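Local coordinates for putative methyltransferase from antibiotic biosynthesis pathway (Anabaena variabilis ATCC 29413, PDB 3EGE), which probably acts as an S-adenosylmethionine-dependent methyltransferase, possibly in an antibiotic biosynthesis pathway, at residues A[182-185]-A[186-190]. Sequence-based numbering, arbitrary orientation.
Sequences HDLS and DLFAA
L184 and F188 touch four residues apart on one continuous loop, 182-185 running directly into 186-190 between strand 172-181 and helix 202-206, where the chain bends through an inverse gamma turn centred on L187 (phi/psi -88/65°). A weak hydrogen bond of 3.0 Å from F188 N to D186 O closes this turn. The loop lies beside the N-terminal segment of the chain, L187 pairing through its backbone with T15, in a protein whose methyltransferase domain belongs to the Rossmann-like class. Across the bend the apolar contact is narrow: L184 CD1 reaches F188 CZ at 3.7 Å, approaching the ring obliquely. F188 CG sits between its own backbone N and carbonyl carbon (chi1 51°), a torsion that turns the ring back toward L184, while R16, I22 and Y252 also pack around the phenyl group. L187 contributes one branch, CD2 packing 3.5 Å from L184 O in van der Waals contact, while that carbonyl oxygen takes a hydrogen bond from R195 NH2. The polar groups are held from outside the loop. S185 OG is hydrogen-bonded to V17 O, and the backbone N-H of S185 donates to D19 OD2. The carboxylate of the buried D186 is shared between two partners, OD1 in a salt bridge with R16 and OD2 hydrogen-bonded to Y48, which together fix its rotation. D186 OD2 also lies at the edge of the F188 ring, in the ring plane.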
loop_
_atom_site.group_PDB
_atom_site.type_symbol
_atom_site.label_atom_id
_atom_site.label_comp_id
_atom_site.label_asym_id
_atom_site.label_seq_id
_atom_site.Cartn_x
_atom_site.Cartn_y
_atom_site.Cartn_z
ATOM N N HIS A 182 -11.176 5.026 -10.267
ATOM C CA HIS A 182 -12.420 4.410 -9.804
ATOM C C HIS A 182 -12.487 2.895 -10.013
ATOM O O HIS A 182 -13.320 2.261 -9.384
ATOM C CB HIS A 182 -13.625 5.054 -10.495
ATOM C CG HIS A 182 -13.751 4.696 -11.946
ATOM N ND1 HIS A 182 -14.564 3.675 -12.389
ATOM C CD2 HIS A 182 -13.128 5.188 -13.043
ATOM C CE1 HIS A 182 -14.455 3.573 -13.701
ATOM N NE2 HIS A 182 -13.583 4.473 -14.120
ATOM N N ASP A 183 -11.612 2.330 -10.867
ATOM C CA ASP A 183 -11.630 0.899 -11.250
ATOM C C ASP A 183 -10.345 0.116 -10.932
ATOM O O ASP A 183 -9.927 -0.768 -11.700
ATOM C CB ASP A 183 -12.044 0.752 -12.730
ATOM C CG ASP A 183 -11.186 1.566 -13.680
ATOM O OD1 ASP A 183 -10.302 2.290 -13.185
ATOM O OD2 ASP A 183 -11.421 1.514 -14.919
ATOM N N LEU A 184 -9.742 0.413 -9.775
ATOM C CA LEU A 184 -8.548 -0.317 -9.313
ATOM C C LEU A 184 -8.862 -1.803 -9.062
ATOM O O LEU A 184 -9.883 -2.144 -8.455
ATOM C CB LEU A 184 -7.963 0.265 -8.017
ATOM C CG LEU A 184 -7.179 1.561 -8.061
ATOM C CD1 LEU A 184 -6.959 2.067 -6.636
ATOM C CD2 LEU A 184 -5.830 1.371 -8.790
ATOM N N SER A 185 -7.969 -2.659 -9.551
ATOM C CA SER A 185 -8.057 -4.115 -9.363
ATOM C C SER A 185 -7.655 -4.521 -7.932
ATOM O O SER A 185 -8.083 -5.550 -7.427
ATOM C CB SER A 185 -7.146 -4.825 -10.378
ATOM O OG SER A 185 -5.787 -4.478 -10.169
ATOM N N ASP A 186 -6.822 -3.689 -7.314
ATOM C CA ASP A 186 -6.258 -3.905 -5.993
ATOM C C ASP A 186 -7.223 -3.304 -4.972
ATOM O O ASP A 186 -7.235 -2.086 -4.747
ATOM C CB ASP A 186 -4.866 -3.245 -5.959
ATOM C CG ASP A 186 -4.027 -3.655 -4.768
ATOM O OD1 ASP A 186 -4.451 -4.417 -3.885
ATOM O OD2 ASP A 186 -2.890 -3.177 -4.728
ATOM N N LEU A 187 -8.013 -4.172 -4.334
ATOM C CA LEU A 187 -9.067 -3.748 -3.425
ATOM C C LEU A 187 -8.589 -3.577 -2.001
ATOM O O LEU A 187 -9.011 -4.286 -1.089
ATOM C CB LEU A 187 -10.300 -4.677 -3.519
ATOM C CG LEU A 187 -10.950 -4.834 -4.919
ATOM C CD1 LEU A 187 -12.230 -5.737 -4.846
ATOM C CD2 LEU A 187 -11.265 -3.475 -5.561
ATOM N N PHE A 188 -7.690 -2.605 -1.838
ATOM C CA PHE A 188 -7.276 -2.138 -0.526
ATOM C C PHE A 188 -8.408 -1.222 0.027
ATOM O O PHE A 188 -9.367 -0.887 -0.683
ATOM C CB PHE A 188 -5.882 -1.498 -0.500
ATOM C CG PHE A 188 -5.642 -0.445 -1.525
ATOM C CD1 PHE A 188 -6.049 0.866 -1.308
ATOM C CD2 PHE A 188 -4.939 -0.752 -2.701
ATOM C CE1 PHE A 188 -5.787 1.882 -2.279
ATOM C CE2 PHE A 188 -4.668 0.242 -3.671
ATOM C CZ PHE A 188 -5.093 1.559 -3.453
ATOM N N ALA A 189 -8.283 -0.866 1.301
ATOM C CA ALA A 189 -9.326 -0.183 2.091
ATOM C C ALA A 189 -10.269 0.805 1.349
ATOM O O ALA A 189 -11.480 0.531 1.264
ATOM C CB ALA A 189 -8.691 0.447 3.345
ATOM N N ALA A 190 -9.723 1.894 0.795
ATOM C CA ALA A 190 -10.533 2.916 0.091
ATOM C C ALA A 190 -10.639 2.745 -1.446
ATOM O O ALA A 190 -11.178 3.626 -2.118
ATOM C CB ALA A 190 -10.016 4.319 0.421
#